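Local coordinates for putative cell adhesion protein (Parabacteroides distasonis, PDB 3LIU) that probably serves as a fimbrial subunit of the FimA/Mfa1 family, a building block of bacterial pili thought to act in cell adhesion, at residues A[176-181]-A[282-287]. Sequence-based numbering, arbitrary orientation.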
loop_
_atom_site.group_PDB
_atom_site.type_symbol
_atom_site.label_atom_id
_atom_site.label_comp_id
_atom_site.label_asym_id
_atom_site.label_seq_id
_atom_site.Cartn_x
_atom_site.Cartn_y
_atom_site.Cartn_z
ATOM N N ALA A 176 1.023 -0.347 1.213
ATOM C CA ALA A 176 1.885 0.259 2.254
ATOM C C ALA A 176 1.041 0.424 3.497
ATOM O O ALA A 176 -0.202 0.459 3.408
ATOM C CB ALA A 176 2.447 1.662 1.804
ATOM N N SER A 177 1.712 0.545 4.657
ATOM C CA SER A 177 1.036 0.717 5.930
ATOM C C SER A 177 1.383 2.082 6.462
ATOM O O SER A 177 2.565 2.433 6.476
ATOM C CB SER A 177 1.527 -0.326 6.920
ATOM O OG SER A 177 1.119 0.014 8.246
ATOM N N ILE A 178 0.379 2.875 6.852
ATOM C CA ILE A 178 0.639 4.199 7.390
ATOM C C ILE A 178 0.024 4.288 8.776
ATOM O O ILE A 178 -1.165 3.950 8.978
ATOM C CB ILE A 178 0.089 5.353 6.478
ATOM C CG1 ILE A 178 0.733 5.311 5.102
ATOM C CG2 ILE A 178 0.341 6.728 7.106
ATOM C CD1 ILE A 178 0.140 6.334 4.052
ATOM N N ALA A 179 0.813 4.739 9.735
ATOM C CA ALA A 179 0.331 4.891 11.121
ATOM C C ALA A 179 0.932 6.107 11.792
ATOM O O ALA A 179 2.058 6.509 11.478
ATOM C CB ALA A 179 0.636 3.657 11.929
ATOM N N LEU A 180 0.144 6.700 12.695
ATOM C CA LEU A 180 0.572 7.742 13.584
ATOM C C LEU A 180 1.149 7.079 14.835
ATOM O O LEU A 180 0.418 6.437 15.614
ATOM C CB LEU A 180 -0.608 8.661 13.982
ATOM C CG LEU A 180 -0.270 9.828 14.921
ATOM C CD1 LEU A 180 0.484 10.942 14.197
ATOM C CD2 LEU A 180 -1.517 10.376 15.644
ATOM N N ALA A 181 2.455 7.244 15.006
ATOM C CA ALA A 181 3.215 6.662 16.086
ATOM C C ALA A 181 3.134 7.560 17.309
ATOM O O ALA A 181 3.159 7.084 18.416
ATOM C CB ALA A 181 4.661 6.489 15.652
ATOM N N PHE A 282 -3.125 2.121 8.520
ATOM C CA PHE A 282 -3.969 2.337 7.362
ATOM C C PHE A 282 -3.237 1.773 6.164
ATOM O O PHE A 282 -2.052 2.040 6.000
ATOM C CB PHE A 282 -4.174 3.855 7.108
ATOM C CG PHE A 282 -4.935 4.571 8.212
ATOM C CD1 PHE A 282 -6.315 4.446 8.326
ATOM C CD2 PHE A 282 -4.267 5.330 9.155
ATOM C CE1 PHE A 282 -7.028 5.124 9.360
ATOM C CE2 PHE A 282 -4.968 5.987 10.174
ATOM C CZ PHE A 282 -6.352 5.886 10.260
ATOM N N TYR A 283 -3.964 1.079 5.290
ATOM C CA TYR A 283 -3.418 0.476 4.113
ATOM C C TYR A 283 -3.799 1.276 2.876
ATOM O O TYR A 283 -4.974 1.623 2.669
ATOM C CB TYR A 283 -3.915 -0.970 3.948
ATOM C CG TYR A 283 -3.655 -1.900 5.093
ATOM C CD1 TYR A 283 -2.430 -1.868 5.790
ATOM C CD2 TYR A 283 -4.614 -2.825 5.494
ATOM C CE1 TYR A 283 -2.198 -2.705 6.877
ATOM C CE2 TYR A 283 -4.369 -3.692 6.545
ATOM C CZ TYR A 283 -3.160 -3.637 7.221
ATOM O OH TYR A 283 -2.920 -4.477 8.286
ATOM N N VAL A 284 -2.796 1.522 2.032
ATOM C CA VAL A 284 -2.971 2.380 0.870
ATOM C C VAL A 284 -2.135 1.770 -0.242
ATOM O O VAL A 284 -1.230 0.954 0.032
ATOM C CB VAL A 284 -2.505 3.873 1.144
ATOM C CG1 VAL A 284 -3.326 4.532 2.212
ATOM C CG2 VAL A 284 -1.031 3.936 1.523
ATOM N N TYR A 285 -2.411 2.153 -1.484
ATOM C CA TYR A 285 -1.551 1.753 -2.606
ATOM C C TYR A 285 -0.460 2.825 -2.808
ATOM O O TYR A 285 -0.475 3.909 -2.174
ATOM C CB TYR A 285 -2.361 1.529 -3.905
ATOM C CG TYR A 285 -3.302 0.322 -3.937
ATOM C CD1 TYR A 285 -2.940 -0.898 -3.379
ATOM C CD2 TYR A 285 -4.534 0.396 -4.580
ATOM C CE1 TYR A 285 -3.765 -1.989 -3.427
ATOM C CE2 TYR A 285 -5.389 -0.735 -4.644
ATOM C CZ TYR A 285 -5.003 -1.895 -4.063
ATOM O OH TYR A 285 -5.800 -3.010 -4.049
ATOM N N GLU A 286 0.449 2.548 -3.736
ATOM C CA GLU A 286 1.523 3.493 -4.022
ATOM C C GLU A 286 0.978 4.802 -4.538
ATOM O O GLU A 286 0.002 4.850 -5.294
ATOM C CB GLU A 286 2.528 2.944 -5.045
ATOM C CG GLU A 286 3.250 1.680 -4.594
ATOM C CD GLU A 286 4.504 1.373 -5.408
ATOM O OE1 GLU A 286 4.451 1.518 -6.651
ATOM O OE2 GLU A 286 5.512 0.915 -4.797
ATOM N N ASN A 287 1.615 5.863 -4.079
ATOM C CA ASN A 287 1.431 7.195 -4.591
ATOM C C ASN A 287 2.723 8.011 -4.392
ATOM O O ASN A 287 3.100 8.347 -3.257
ATOM C CB ASN A 287 0.275 7.884 -3.893
ATOM C CG ASN A 287 -0.011 9.265 -4.483
ATOM O OD1 ASN A 287 0.645 9.665 -5.434
ATOM N ND2 ASN A 287 -0.947 10.009 -3.886
#
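Residues 282-284 form a short strand that runs antiparallel to 176-178, and the pairing illustrates how a beta sheet sorts its side chains by alternation. Two hydrogen-bonded pairs, Ala176 with Val284 and Ile178 with Phe282, flank the non-hydrogen-bonded pair of Ser177 and Tyr283. The four bonds are not equally tight: Ile178 N to Phe282 O and Phe282 N to Ile178 O are both 2.7 Å, whereas Val284 N to Ala176 O is 3.1 Å. Ala176 N meets Val284 O at 2.9 Å, almost along the C=O axis.

Ala176, Ile178, Phe282 and Val284 share one face. Ile178 holds CG1 anti to its carbonyl carbon and extends it (chi2 174°), so that CD1 reaches diagonally to Val284 CG2 at 3.7 Å, the two side chains crossing at about a right angle. That CG2 occupies the crowded position between backbone N and carbonyl carbon. Phe282 holds CG beside its backbone N (chi1 -65°), which puts CD2 3.4 Å from Ile178 O, near the ring plane. On the reverse face, Tyr283 lays its CD1 edge beside Ala176 O and Ser177 CA; Ser177 OG is hydrogen-bonded to Glu281.

The contact thus adds a short strand to the long strand 172-185 of this beta-rich FimA-family protein. Across its other edge, 172-185 pairs in parallel with strand 358-366 through Ser177 and Ala179, while Ile178 and Phe282 pack, in the buried interior, against Leu309 of strand 308-319 and Ile205 of strand 193-213, both of a second sheet.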